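Local coordinates for cytochrome c-552/4 domain-containing protein (Ignicoccus hospitalis KIN4/I, PDB 4QO5) that binds eight c-type hemes as a membrane-associated multiheme cytochrome and probably passes electrons along them, though its physiological role is not established, at residues 128-133 with 172-177; 253-258 with 280-285; 290-295 with 299-304. All blocks are in the same frame, centred on the assembly; numbering follows the deposited sequence.

Contact 1. Residues 128-133 with 172-177; sequences WAYYNL and GTVVKV. With HEC (heme c), chain G.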
loop_
_atom_site.group_PDB
_atom_site.type_symbol
_atom_site.label_atom_id
_atom_site.label_comp_id
_atom_site.label_asym_id
_atom_site.label_seq_id
_atom_site.Cartn_x
_atom_site.Cartn_y
_atom_site.Cartn_z
ATOM N N TRP A 128 -21.849 -16.170 -9.629
ATOM C CA TRP A 128 -23.139 -15.578 -9.300
ATOM C C TRP A 128 -23.038 -14.203 -8.657
ATOM O O TRP A 128 -24.041 -13.676 -8.151
ATOM C CB TRP A 128 -23.924 -16.544 -8.393
ATOM C CG TRP A 128 -24.365 -17.769 -9.135
ATOM C CD1 TRP A 128 -23.742 -18.986 -9.160
ATOM C CD2 TRP A 128 -25.503 -17.880 -9.999
ATOM N NE1 TRP A 128 -24.432 -19.852 -9.982
ATOM C CE2 TRP A 128 -25.516 -19.197 -10.507
ATOM C CE3 TRP A 128 -26.512 -16.996 -10.390
ATOM C CZ2 TRP A 128 -26.500 -19.648 -11.382
ATOM C CZ3 TRP A 128 -27.495 -17.449 -11.261
ATOM C CH2 TRP A 128 -27.481 -18.764 -11.743
ATOM N N ALA A 129 -21.842 -13.612 -8.705
ATOM C CA ALA A 129 -21.529 -12.402 -7.943
ATOM C C ALA A 129 -22.391 -11.196 -8.301
ATOM O O ALA A 129 -22.706 -10.392 -7.432
ATOM C CB ALA A 129 -20.025 -12.037 -8.056
ATOM N N TYR A 130 -22.772 -11.052 -9.570
ATOM C CA TYR A 130 -23.660 -9.948 -9.918
ATOM C C TYR A 130 -25.023 -10.115 -9.246
ATOM O O TYR A 130 -25.540 -9.171 -8.653
ATOM C CB TYR A 130 -23.826 -9.783 -11.443
ATOM C CG TYR A 130 -24.877 -8.752 -11.809
ATOM C CD1 TYR A 130 -24.537 -7.408 -11.953
ATOM C CD2 TYR A 130 -26.214 -9.121 -12.004
ATOM C CE1 TYR A 130 -25.491 -6.469 -12.279
ATOM C CE2 TYR A 130 -27.182 -8.180 -12.322
ATOM C CZ TYR A 130 -26.812 -6.858 -12.467
ATOM O OH TYR A 130 -27.772 -5.931 -12.791
ATOM N N TYR A 131 -25.608 -11.310 -9.341
ATOM C CA TYR A 131 -26.903 -11.559 -8.722
ATOM C C TYR A 131 -26.843 -11.547 -7.195
ATOM O O TYR A 131 -27.755 -11.032 -6.530
ATOM C CB TYR A 131 -27.524 -12.853 -9.265
ATOM C CG TYR A 131 -27.758 -12.736 -10.747
ATOM C CD1 TYR A 131 -28.830 -11.998 -11.241
ATOM C CD2 TYR A 131 -26.882 -13.314 -11.654
ATOM C CE1 TYR A 131 -29.041 -11.868 -12.603
ATOM C CE2 TYR A 131 -27.081 -13.184 -13.019
ATOM C CZ TYR A 131 -28.157 -12.464 -13.486
ATOM O OH TYR A 131 -28.345 -12.339 -14.842
ATOM N N ASN A 132 -25.765 -12.088 -6.645
ATOM C CA ASN A 132 -25.575 -12.052 -5.187
ATOM C C ASN A 132 -25.628 -10.638 -4.637
ATOM O O ASN A 132 -26.215 -10.392 -3.581
ATOM C CB ASN A 132 -24.275 -12.741 -4.773
ATOM C CG ASN A 132 -24.337 -14.252 -4.934
ATOM O OD1 ASN A 132 -25.418 -14.827 -5.018
ATOM N ND2 ASN A 132 -23.172 -14.897 -4.993
ATOM N N LEU A 133 -25.038 -9.703 -5.379
ATOM C CA LEU A 133 -25.016 -8.306 -4.991
ATOM C C LEU A 133 -26.285 -7.571 -5.403
ATOM O O LEU A 133 -26.966 -6.968 -4.573
ATOM C CB LEU A 133 -23.802 -7.599 -5.622
ATOM C CG LEU A 133 -23.632 -6.146 -5.200
ATOM C CD1 LEU A 133 -23.485 -6.116 -3.691
ATOM C CD2 LEU A 133 -22.419 -5.524 -5.878
ATOM N N GLY A 172 -18.841 -7.707 -11.380
ATOM C CA GLY A 172 -19.345 -8.009 -12.722
ATOM C C GLY A 172 -20.525 -7.147 -13.116
ATOM O O GLY A 172 -21.330 -6.752 -12.261
ATOM N N THR A 173 -20.618 -6.840 -14.412
ATOM C CA THR A 173 -21.746 -6.107 -14.967
ATOM C C THR A 173 -22.626 -7.069 -15.753
ATOM O O THR A 173 -22.275 -8.229 -15.955
ATOM C CB THR A 173 -21.280 -5.047 -15.993
ATOM O OG1 THR A 173 -20.397 -5.681 -16.938
ATOM C CG2 THR A 173 -20.560 -3.892 -15.315
ATOM N N VAL A 174 -23.765 -6.568 -16.216
ATOM C CA VAL A 174 -24.554 -7.274 -17.228
ATOM C C VAL A 174 -24.199 -6.664 -18.590
ATOM O O VAL A 174 -24.350 -5.464 -18.799
ATOM C CB VAL A 174 -26.056 -7.123 -16.975
ATOM C CG1 VAL A 174 -26.868 -7.644 -18.176
ATOM C CG2 VAL A 174 -26.444 -7.857 -15.713
ATOM N N VAL A 175 -23.672 -7.487 -19.488
ATOM C CA VAL A 175 -23.265 -7.022 -20.796
ATOM C C VAL A 175 -24.471 -7.075 -21.744
ATOM O O VAL A 175 -25.144 -8.106 -21.871
ATOM C CB VAL A 175 -22.108 -7.874 -21.363
ATOM C CG1 VAL A 175 -21.703 -7.361 -22.749
ATOM C CG2 VAL A 175 -20.909 -7.878 -20.395
ATOM N N LYS A 176 -24.751 -5.952 -22.389
ATOM C CA LYS A 176 -25.805 -5.902 -23.396
ATOM C C LYS A 176 -25.242 -5.473 -24.744
ATOM O O LYS A 176 -24.497 -4.501 -24.828
ATOM C CB LYS A 176 -26.921 -4.949 -22.952
ATOM C CG LYS A 176 -27.749 -5.492 -21.803
ATOM C CD LYS A 176 -28.831 -4.520 -21.346
ATOM C CE LYS A 176 -29.508 -5.028 -20.074
ATOM N NZ LYS A 176 -30.674 -4.198 -19.657
ATOM N N VAL A 177 -25.600 -6.199 -25.801
ATOM C CA VAL A 177 -25.181 -5.804 -27.138
ATOM C C VAL A 177 -26.223 -4.835 -27.662
ATOM O O VAL A 177 -27.392 -5.194 -27.770
ATOM C CB VAL A 177 -25.075 -7.015 -28.080
ATOM C CG1 VAL A 177 -24.683 -6.576 -29.485
ATOM C CG2 VAL A 177 -24.086 -8.022 -27.524
HETATM FE FE HEC G . -11.953 -13.367 -5.441
HETATM C CHA HEC G . -14.793 -14.089 -3.598
HETATM C CHB HEC G . -10.172 -15.705 -3.647
HETATM C CHC HEC G . -9.375 -13.078 -7.676
HETATM C CHD HEC G . -13.528 -10.774 -6.934
HETATM N NA HEC G . -12.397 -14.688 -3.942
HETATM C C1A HEC G . -13.623 -14.762 -3.296
HETATM C C2A HEC G . -13.487 -15.738 -2.229
HETATM C C3A HEC G . -12.219 -16.195 -2.240
HETATM C C4A HEC G . -11.499 -15.533 -3.306
HETATM C CMA HEC G . -11.583 -17.231 -1.284
HETATM C CAA HEC G . -14.629 -16.121 -1.261
HETATM C CBA HEC G . -15.602 -17.118 -1.887
HETATM C CGA HEC G . -16.710 -16.401 -2.614
HETATM O O1A HEC G . -16.921 -16.727 -3.814
HETATM O O2A HEC G . -17.373 -15.506 -2.014
HETATM N NB HEC G . -10.141 -14.194 -5.606
HETATM C C1B HEC G . -9.601 -15.189 -4.798
HETATM C C2B HEC G . -8.345 -15.624 -5.392
HETATM C C3B HEC G . -8.174 -14.921 -6.532
HETATM C C4B HEC G . -9.266 -13.999 -6.654
HETATM C CMB HEC G . -7.479 -16.766 -4.816
HETATM C CAB HEC G . -7.127 -14.958 -7.670
HETATM C CBB HEC G . -6.381 -16.290 -7.933
HETATM N NC HEC G . -11.500 -12.136 -6.969
HETATM C C1C HEC G . -10.415 -12.206 -7.802
HETATM C C2C HEC G . -10.423 -11.033 -8.678
HETATM C C3C HEC G . -11.715 -10.653 -8.668
HETATM C C4C HEC G . -12.329 -11.181 -7.471
HETATM C CMC HEC G . -9.482 -11.103 -9.907
HETATM C CAC HEC G . -12.521 -9.592 -9.472
HETATM C CBC HEC G . -12.143 -9.328 -10.957
HETATM N ND HEC G . -13.871 -12.553 -5.262
HETATM C C1D HEC G . -14.294 -11.462 -6.032
HETATM C C2D HEC G . -15.670 -11.160 -5.720
HETATM C C3D HEC G . -16.075 -12.198 -4.682
HETATM C C4D HEC G . -14.904 -13.026 -4.473
HETATM C CMD HEC G . -16.537 -10.031 -6.315
HETATM C CAD HEC G . -17.461 -12.349 -4.027
HETATM C CBD HEC G . -18.270 -13.385 -4.802
HETATM C CGD HEC G . -19.581 -13.594 -4.078
HETATM O O1D HEC G . -19.569 -14.214 -2.978
HETATM O O2D HEC G . -20.637 -13.157 -4.610
#

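Contact 2. Residues 253-258 with 280-285; sequences SKHGNI and TAPTCA. With HEC (heme c), chain I.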
loop_
_atom_site.group_PDB
_atom_site.type_symbol
_atom_site.label_atom_id
_atom_site.label_comp_id
_atom_site.label_asym_id
_atom_site.label_seq_id
_atom_site.Cartn_x
_atom_site.Cartn_y
_atom_site.Cartn_z
ATOM N N SER A 253 2.311 -10.463 5.774
ATOM C CA SER A 253 2.596 -11.760 6.377
ATOM C C SER A 253 3.971 -12.269 5.985
ATOM O O SER A 253 4.506 -11.889 4.953
ATOM C CB SER A 253 1.554 -12.803 5.932
ATOM O OG SER A 253 1.795 -13.270 4.603
ATOM N N LYS A 254 4.550 -13.133 6.815
ATOM C CA LYS A 254 5.850 -13.697 6.476
ATOM C C LYS A 254 5.813 -14.500 5.180
ATOM O O LYS A 254 6.793 -14.506 4.432
ATOM C CB LYS A 254 6.412 -14.530 7.644
ATOM C CG LYS A 254 6.546 -13.709 8.924
ATOM C CD LYS A 254 7.188 -14.496 10.080
ATOM C CE LYS A 254 8.703 -14.506 9.991
ATOM N NZ LYS A 254 9.319 -15.100 11.233
ATOM N N HIS A 255 4.699 -15.180 4.898
ATOM C CA HIS A 255 4.557 -15.874 3.624
ATOM C C HIS A 255 4.817 -14.895 2.480
ATOM O O HIS A 255 5.554 -15.197 1.543
ATOM C CB HIS A 255 3.139 -16.379 3.438
ATOM C CG HIS A 255 2.744 -17.425 4.424
ATOM N ND1 HIS A 255 1.481 -17.492 4.966
ATOM C CD2 HIS A 255 3.448 -18.437 4.977
ATOM C CE1 HIS A 255 1.419 -18.504 5.811
ATOM N NE2 HIS A 255 2.591 -19.097 5.821
ATOM N N GLY A 256 4.198 -13.730 2.577
ATOM C CA GLY A 256 4.356 -12.687 1.557
ATOM C C GLY A 256 5.764 -12.110 1.462
ATOM O O GLY A 256 6.313 -11.978 0.357
ATOM N N ASN A 257 6.364 -11.782 2.616
ATOM C CA ASN A 257 7.713 -11.227 2.640
ATOM C C ASN A 257 8.661 -12.166 1.916
ATOM O O ASN A 257 9.460 -11.742 1.090
ATOM C CB ASN A 257 8.241 -11.076 4.078
ATOM C CG ASN A 257 7.330 -10.254 4.974
ATOM O OD1 ASN A 257 6.484 -9.486 4.513
ATOM N ND2 ASN A 257 7.534 -10.391 6.271
ATOM N N ILE A 258 8.585 -13.453 2.263
ATOM C CA ILE A 258 9.474 -14.454 1.683
ATOM C C ILE A 258 9.217 -14.635 0.176
ATOM O O ILE A 258 10.157 -14.756 -0.617
ATOM C CB ILE A 258 9.309 -15.807 2.413
ATOM C CG1 ILE A 258 9.803 -15.681 3.853
ATOM C CG2 ILE A 258 10.101 -16.896 1.718
ATOM C CD1 ILE A 258 9.366 -16.870 4.730
ATOM N N THR A 280 8.575 -22.333 -1.716
ATOM C CA THR A 280 8.739 -22.486 -0.270
ATOM C C THR A 280 7.890 -21.485 0.516
ATOM O O THR A 280 7.949 -21.450 1.738
ATOM C CB THR A 280 10.214 -22.352 0.151
ATOM O OG1 THR A 280 10.788 -21.215 -0.502
ATOM C CG2 THR A 280 10.993 -23.600 -0.254
ATOM N N ALA A 281 7.109 -20.673 -0.194
ATOM C CA ALA A 281 6.162 -19.753 0.448
ATOM C C ALA A 281 4.891 -19.754 -0.386
ATOM O O ALA A 281 4.961 -19.688 -1.606
ATOM C CB ALA A 281 6.744 -18.309 0.531
ATOM N N PRO A 282 3.724 -19.804 0.276
ATOM C CA PRO A 282 2.426 -19.930 -0.406
ATOM C C PRO A 282 1.852 -18.590 -0.879
ATOM O O PRO A 282 1.997 -17.574 -0.188
ATOM C CB PRO A 282 1.534 -20.502 0.690
ATOM C CG PRO A 282 2.110 -19.895 1.962
ATOM C CD PRO A 282 3.590 -19.823 1.744
ATOM N N THR A 283 1.227 -18.592 -2.052
ATOM C CA THR A 283 0.434 -17.463 -2.511
ATOM C C THR A 283 -1.049 -17.774 -2.369
ATOM O O THR A 283 -1.427 -18.862 -1.919
ATOM C CB THR A 283 0.675 -17.165 -4.002
ATOM O OG1 THR A 283 0.254 -18.289 -4.796
ATOM C CG2 THR A 283 2.142 -16.862 -4.264
ATOM N N CYS A 284 -1.886 -16.828 -2.789
ATOM C CA CYS A 284 -3.337 -17.018 -2.735
ATOM C C CYS A 284 -3.743 -18.340 -3.360
ATOM O O CYS A 284 -4.484 -19.112 -2.757
ATOM C CB CYS A 284 -4.054 -15.914 -3.492
ATOM S SG CYS A 284 -3.217 -14.334 -3.487
ATOM N N ALA A 285 -3.260 -18.604 -4.569
ATOM C CA ALA A 285 -3.649 -19.834 -5.276
ATOM C C ALA A 285 -3.240 -21.088 -4.500
ATOM O O ALA A 285 -3.980 -22.068 -4.467
ATOM C CB ALA A 285 -3.057 -19.869 -6.664
HETATM FE FE HEC I . 3.258 -20.806 6.918
HETATM C CHA HEC I . 5.298 -18.646 8.599
HETATM C CHB HEC I . 0.906 -20.548 9.436
HETATM C CHC HEC I . 1.023 -22.589 5.073
HETATM C CHD HEC I . 5.764 -21.692 4.846
HETATM N NA HEC I . 3.125 -19.782 8.646
HETATM C C1A HEC I . 4.082 -18.914 9.169
HETATM C C2A HEC I . 3.574 -18.340 10.402
HETATM C C3A HEC I . 2.375 -18.889 10.621
HETATM C C4A HEC I . 2.066 -19.789 9.539
HETATM C CMA HEC I . 1.441 -18.589 11.807
HETATM C CAA HEC I . 4.296 -17.316 11.335
HETATM C CBA HEC I . 3.888 -15.886 10.938
HETATM C CGA HEC I . 4.221 -14.862 12.003
HETATM O O1A HEC I . 4.600 -15.258 13.132
HETATM O O2A HEC I . 4.094 -13.638 11.727
HETATM N NB HEC I . 1.348 -21.488 7.212
HETATM C C1B HEC I . 0.523 -21.142 8.268
HETATM C C2B HEC I . -0.828 -21.515 7.953
HETATM C C3B HEC I . -0.810 -22.054 6.721
HETATM C C4B HEC I . 0.563 -22.074 6.262
HETATM C CMB HEC I . -1.973 -21.217 8.957
HETATM C CAB HEC I . -1.955 -22.536 5.778
HETATM C CBB HEC I . -3.389 -22.015 6.086
HETATM N NC HEC I . 3.376 -21.922 5.338
HETATM C C1C HEC I . 2.335 -22.543 4.669
HETATM C C2C HEC I . 2.860 -23.284 3.546
HETATM C C3C HEC I . 4.112 -22.826 3.395
HETATM C C4C HEC I . 4.492 -22.118 4.586
HETATM C CMC HEC I . 1.883 -23.866 2.485
HETATM C CAC HEC I . 5.236 -23.051 2.358
HETATM C CBC HEC I . 4.794 -23.238 0.895
HETATM N ND HEC I . 5.208 -20.271 6.755
HETATM C C1D HEC I . 6.095 -20.806 5.821
HETATM C C2D HEC I . 7.414 -20.270 6.028
HETATM C C3D HEC I . 7.248 -19.324 7.190
HETATM C C4D HEC I . 5.868 -19.377 7.580
HETATM C CMD HEC I . 8.692 -20.594 5.229
HETATM C CAD HEC I . 8.347 -18.461 7.834
HETATM C CBD HEC I . 8.740 -19.146 9.144
HETATM C CGD HEC I . 9.225 -18.105 10.134
HETATM O O1D HEC I . 8.367 -17.446 10.780
HETATM O O2D HEC I . 10.462 -17.938 10.306
#

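Contact 3. Residues 290-295 with 299-304; sequences SLLVNP and EVIAER. With HEC (heme c), chain F.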
loop_
_atom_site.group_PDB
_atom_site.type_symbol
_atom_site.label_atom_id
_atom_site.label_comp_id
_atom_site.label_asym_id
_atom_site.label_seq_id
_atom_site.Cartn_x
_atom_site.Cartn_y
_atom_site.Cartn_z
ATOM N N SER A 290 -5.092 -24.168 -6.032
ATOM C CA SER A 290 -4.125 -24.947 -6.821
ATOM C C SER A 290 -4.192 -26.463 -6.630
ATOM O O SER A 290 -4.508 -26.943 -5.553
ATOM C CB SER A 290 -2.708 -24.498 -6.474
ATOM O OG SER A 290 -2.489 -23.167 -6.906
ATOM N N LEU A 291 -3.837 -27.200 -7.678
ATOM C CA LEU A 291 -3.466 -28.603 -7.535
ATOM C C LEU A 291 -2.098 -28.649 -6.855
ATOM O O LEU A 291 -1.139 -28.048 -7.337
ATOM C CB LEU A 291 -3.368 -29.263 -8.905
ATOM C CG LEU A 291 -2.700 -30.636 -8.995
ATOM C CD1 LEU A 291 -3.441 -31.692 -8.140
ATOM C CD2 LEU A 291 -2.640 -31.081 -10.461
ATOM N N LEU A 292 -2.018 -29.336 -5.724
ATOM C CA LEU A 292 -0.759 -29.468 -4.986
ATOM C C LEU A 292 -0.401 -30.943 -4.860
ATOM O O LEU A 292 -1.236 -31.759 -4.462
ATOM C CB LEU A 292 -0.882 -28.850 -3.595
ATOM C CG LEU A 292 -1.164 -27.343 -3.497
ATOM C CD1 LEU A 292 -1.161 -26.935 -2.020
ATOM C CD2 LEU A 292 -0.194 -26.444 -4.328
ATOM N N VAL A 293 0.830 -31.287 -5.230
ATOM C CA VAL A 293 1.279 -32.678 -5.221
ATOM C C VAL A 293 2.590 -32.811 -4.441
ATOM O O VAL A 293 3.504 -31.980 -4.589
ATOM C CB VAL A 293 1.467 -33.209 -6.666
ATOM C CG1 VAL A 293 1.928 -34.658 -6.663
ATOM C CG2 VAL A 293 0.162 -33.104 -7.442
ATOM N N ASN A 294 2.686 -33.844 -3.603
ATOM C CA ASN A 294 3.918 -34.073 -2.850
ATOM C C ASN A 294 5.056 -34.474 -3.797
ATOM O O ASN A 294 4.915 -35.419 -4.570
ATOM C CB ASN A 294 3.692 -35.144 -1.785
ATOM C CG ASN A 294 4.883 -35.312 -0.868
ATOM O OD1 ASN A 294 5.951 -35.759 -1.290
ATOM N ND2 ASN A 294 4.701 -34.967 0.399
ATOM N N PRO A 295 6.190 -33.746 -3.740
ATOM C CA PRO A 295 7.268 -33.941 -4.722
ATOM C C PRO A 295 7.986 -35.270 -4.600
ATOM O O PRO A 295 8.620 -35.721 -5.559
ATOM C CB PRO A 295 8.239 -32.788 -4.416
ATOM C CG PRO A 295 7.920 -32.368 -3.021
ATOM C CD PRO A 295 6.437 -32.582 -2.875
ATOM N N GLU A 299 1.716 -38.090 -3.777
ATOM C CA GLU A 299 0.390 -37.921 -3.184
ATOM C C GLU A 299 -0.205 -36.559 -3.527
ATOM O O GLU A 299 0.465 -35.529 -3.418
ATOM C CB GLU A 299 0.463 -38.059 -1.660
ATOM C CG GLU A 299 -0.855 -37.767 -0.945
ATOM C CD GLU A 299 -0.713 -37.698 0.573
ATOM O OE1 GLU A 299 0.359 -37.275 1.062
ATOM O OE2 GLU A 299 -1.677 -38.066 1.278
ATOM N N VAL A 300 -1.471 -36.547 -3.927
ATOM C CA VAL A 300 -2.174 -35.285 -4.110
ATOM C C VAL A 300 -2.478 -34.679 -2.746
ATOM O O VAL A 300 -3.167 -35.278 -1.928
ATOM C CB VAL A 300 -3.473 -35.463 -4.918
ATOM C CG1 VAL A 300 -4.261 -34.150 -4.974
ATOM C CG2 VAL A 300 -3.148 -35.936 -6.318
ATOM N N ILE A 301 -1.931 -33.497 -2.494
ATOM C CA ILE A 301 -2.167 -32.779 -1.251
ATOM C C ILE A 301 -3.485 -32.017 -1.311
ATOM O O ILE A 301 -4.231 -31.942 -0.330
ATOM C CB ILE A 301 -1.002 -31.800 -0.982
ATOM C CG1 ILE A 301 0.287 -32.581 -0.701
ATOM C CG2 ILE A 301 -1.338 -30.831 0.165
ATOM C CD1 ILE A 301 1.548 -31.689 -0.739
ATOM N N ALA A 302 -3.776 -31.444 -2.473
ATOM C CA ALA A 302 -5.031 -30.736 -2.663
ATOM C C ALA A 302 -5.383 -30.820 -4.134
ATOM O O ALA A 302 -4.525 -30.588 -4.985
ATOM C CB ALA A 302 -4.890 -29.268 -2.245
ATOM N N GLU A 303 -6.631 -31.170 -4.429
ATOM C CA GLU A 303 -7.123 -31.140 -5.805
ATOM C C GLU A 303 -7.417 -29.708 -6.243
ATOM O O GLU A 303 -7.937 -28.893 -5.468
ATOM C CB GLU A 303 -8.385 -32.008 -5.938
ATOM C CG GLU A 303 -8.148 -33.481 -5.658
ATOM C CD GLU A 303 -7.455 -34.217 -6.808
ATOM O OE1 GLU A 303 -7.318 -33.640 -7.912
ATOM O OE2 GLU A 303 -7.056 -35.387 -6.608
ATOM N N ARG A 304 -7.094 -29.393 -7.490
ATOM C CA ARG A 304 -7.405 -28.070 -8.020
ATOM C C ARG A 304 -8.903 -27.800 -7.938
ATOM O O ARG A 304 -9.734 -28.716 -8.149
ATOM C CB ARG A 304 -6.953 -27.953 -9.467
ATOM C CG ARG A 304 -6.987 -26.516 -10.006
ATOM C CD ARG A 304 -6.677 -26.499 -11.478
ATOM N NE ARG A 304 -5.310 -26.926 -11.760
ATOM C CZ ARG A 304 -4.983 -28.025 -12.431
ATOM N NH1 ARG A 304 -5.928 -28.863 -12.859
ATOM N NH2 ARG A 304 -3.701 -28.293 -12.653
HETATM FE FE HEC F . -8.551 -20.537 -14.072
HETATM C CHA HEC F . -5.620 -22.373 -13.925
HETATM C CHB HEC F . -9.410 -22.030 -17.001
HETATM C CHC HEC F . -11.512 -18.728 -14.156
HETATM C CHD HEC F . -7.756 -19.036 -11.128
HETATM N NA HEC F . -7.650 -21.876 -15.198
HETATM C C1A HEC F . -6.491 -22.584 -14.972
HETATM C C2A HEC F . -6.304 -23.543 -16.025
HETATM C C3A HEC F . -7.349 -23.450 -16.843
HETATM C C4A HEC F . -8.240 -22.414 -16.355
HETATM C CMA HEC F . -7.581 -24.289 -18.106
HETATM C CAA HEC F . -5.113 -24.515 -16.164
HETATM C CBA HEC F . -5.217 -25.617 -15.100
HETATM C CGA HEC F . -6.389 -26.509 -15.428
HETATM O O1A HEC F . -6.285 -27.308 -16.393
HETATM O O2A HEC F . -7.424 -26.419 -14.727
HETATM N NB HEC F . -10.077 -20.392 -15.347
HETATM C C1B HEC F . -10.327 -21.163 -16.457
HETATM C C2B HEC F . -11.669 -20.862 -16.925
HETATM C C3B HEC F . -12.195 -19.993 -16.034
HETATM C C4B HEC F . -11.210 -19.658 -15.094
HETATM C CMB HEC F . -12.348 -21.613 -18.098
HETATM C CAB HEC F . -13.534 -19.298 -15.702
HETATM C CBB HEC F . -14.732 -20.301 -15.857
HETATM N NC HEC F . -9.497 -19.224 -12.952
HETATM C C1C HEC F . -10.650 -18.499 -13.110
HETATM C C2C HEC F . -10.669 -17.360 -12.225
HETATM C C3C HEC F . -9.769 -17.709 -11.292
HETATM C C4C HEC F . -8.905 -18.705 -11.805
HETATM C CMC HEC F . -11.992 -16.596 -11.967
HETATM C CAC HEC F . -9.344 -17.150 -9.934
HETATM C CBC HEC F . -10.512 -16.759 -8.983
HETATM N ND HEC F . -6.950 -20.659 -12.751
HETATM C C1D HEC F . -6.854 -19.961 -11.562
HETATM C C2D HEC F . -5.678 -20.371 -10.859
HETATM C C3D HEC F . -4.999 -21.393 -11.753
HETATM C C4D HEC F . -5.884 -21.531 -12.889
HETATM C CMD HEC F . -5.177 -19.840 -9.498
HETATM C CAD HEC F . -3.725 -22.203 -11.470
HETATM C CBD HEC F . -4.283 -23.483 -10.826
HETATM C CGD HEC F . -3.243 -24.326 -10.145
HETATM O O1D HEC F . -3.414 -25.576 -10.125
HETATM O O2D HEC F . -2.254 -23.770 -9.607
HETATM O O HOH W 1 2.089 -34.835 1.653
#

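Contact 1. Residues 128-133 with 172-177
Tyr-130 and Val-174 illustrate how one aromatic side chain can join a short helix to an extended segment without any polar bond between the two. The CB of Tyr-130 starts out toward residues 172-177 and lies 4.0 Å from Gly-172 O. With CG anti to the backbone N (chi1 173°), the ring is carried past the glycine, and CD1 comes to 3.3 Å from that same oxygen, which sits at the ring edge. This carbonyl is buried by the contact and has no polar partner. On the other flank, CD2 hangs over the centre of the Tyr-131 ring. Further out, CZ is 3.4 Å from Val-174 CG2, a methyl that covers one ring face in a CH-pi contact 3.6 Å from the ring centroid. The hydroxyl ends the chain in a hydrogen bond with Glu-159.

Two residues on, Asn-132 ND2 donates to propionate oxygen O2D of a heme c at 3.1 Å, almost straight at 173°. Gly-172, with positive phi, directly follows His-171, an axial iron ligand. The packing is thus built on the exit from a CXXCH heme-attachment helix (167-171), the hallmark of multiheme c-type cytochromes.

Contact 2. Residues 253-258 with 280-285
His-255 and Pro-282 meet at a six-coordinate heme c of the bis-histidine type, whose iron is held by His-255 NE2 at 2.1 Å and, as second axial ligand, by His-411. The proline crosses the imidazole at about a right angle and lays its CG over one ring face, 3.7 Å from the centroid, in a CH-pi contact. Its CD meanwhile rests on the porphyrin, 3.5 Å from C3C, so the proline fills the corner between ligand and macrocycle and should limit how far the imidazole can swing.

Lys-254 serves the propionates: bent at chi3 (83°), its chain brings NZ to 2.6 Å from propionate oxygen O1D, and NZ is also hydrogen-bonded to Thr-216 O of the second subunit. A glutamine in its place would probably leave the propionate without its positive mate and weaken this tie between subunits.

In the next shell, Ala-281 CB presses on His-255 O and packs 3.8 Å from Ile-258 CG2, while Ile-258 CD1 reaches the propionate carbon CAD at 3.6 Å. Beyond Pro-282 the chain enters helix 284-288, where Cys-284 is thioether-linked to another heme. What starts the helix carrying His-255 is an N-cap: Ser-253 OG accepts from Gly-256 N at 3.2 Å and 161°.

Contact 3. Residues 290-295 with 299-304
Leu-292 O is gripped by two neighbouring amides of the opposite strand, Ile-301 N at 2.7 Å and Ala-302 N at 3.2 Å. This is the signature of a classic beta bulge, here set into the antiparallel hairpin of strands 292-293 and 300-302. Both donors approach from the same side of the carbonyl plane, and the Ile-301 bond is the more bent, at 143°. Leu-292 N returns a bond of 2.9 Å to Ala-302 O. Past the bulge the register has slipped by one residue, and Asn-294 N closes on Glu-299 O at 2.8 Å.

The extra residue, Ile-301, leans its CB on Leu-292 CB and brings CD1 against the N and CA of Asn-294. Leu-292 and Ala-302 share a face that packs on Ile-406 of helix 393-407, whereas Val-293 and Val-300 lie on the other. At the turn, Asn-294 OD1 accepts from Val-296 N, as in an Asx turn, and ND2 reaches both Ser-29 O of the second subunit and a water that bridges to Glu-299 OE1.

The open end of the hairpin holds a heme c propionate. Its O1D takes Leu-291 N at 3.0 Å and Arg-304 NE at 2.8 Å, and its O2D takes Ser-290 OG at 2.8 Å, which together should fix the carboxylate's rotation. Arg-304 is bent at chi3 (-66°), which swings NE back onto the propionate. Its guanidinium is sandwiched: CBA of the heme's other propionate lies over the centre of one face, and Leu-291 CB covers the opposite face nearer the rim, with CD2 3.7 Å from NH2.

Overall arrangement
Along the chain the three contacts follow in series, each closing before the next opens. Contact 1 stands apart in the cytochrome c554-like range, its centre about 32 Å from that of contact 2 and about 33 Å from that of contact 3. Contacts 2 and 3 share the later multiheme CxxCH range, with centres about 17 Å apart. They are joined directly, since helix 284-288 runs into strand 292-293 and Ala-285 O probably accepts a hydrogen bond from Ser-290 N; both also touch the second subunit. Each contact holds the propionate of a different heme, so short helices and a hairpin spread along one chain each help to position a cofactor, consistent with electron transfer between hemes.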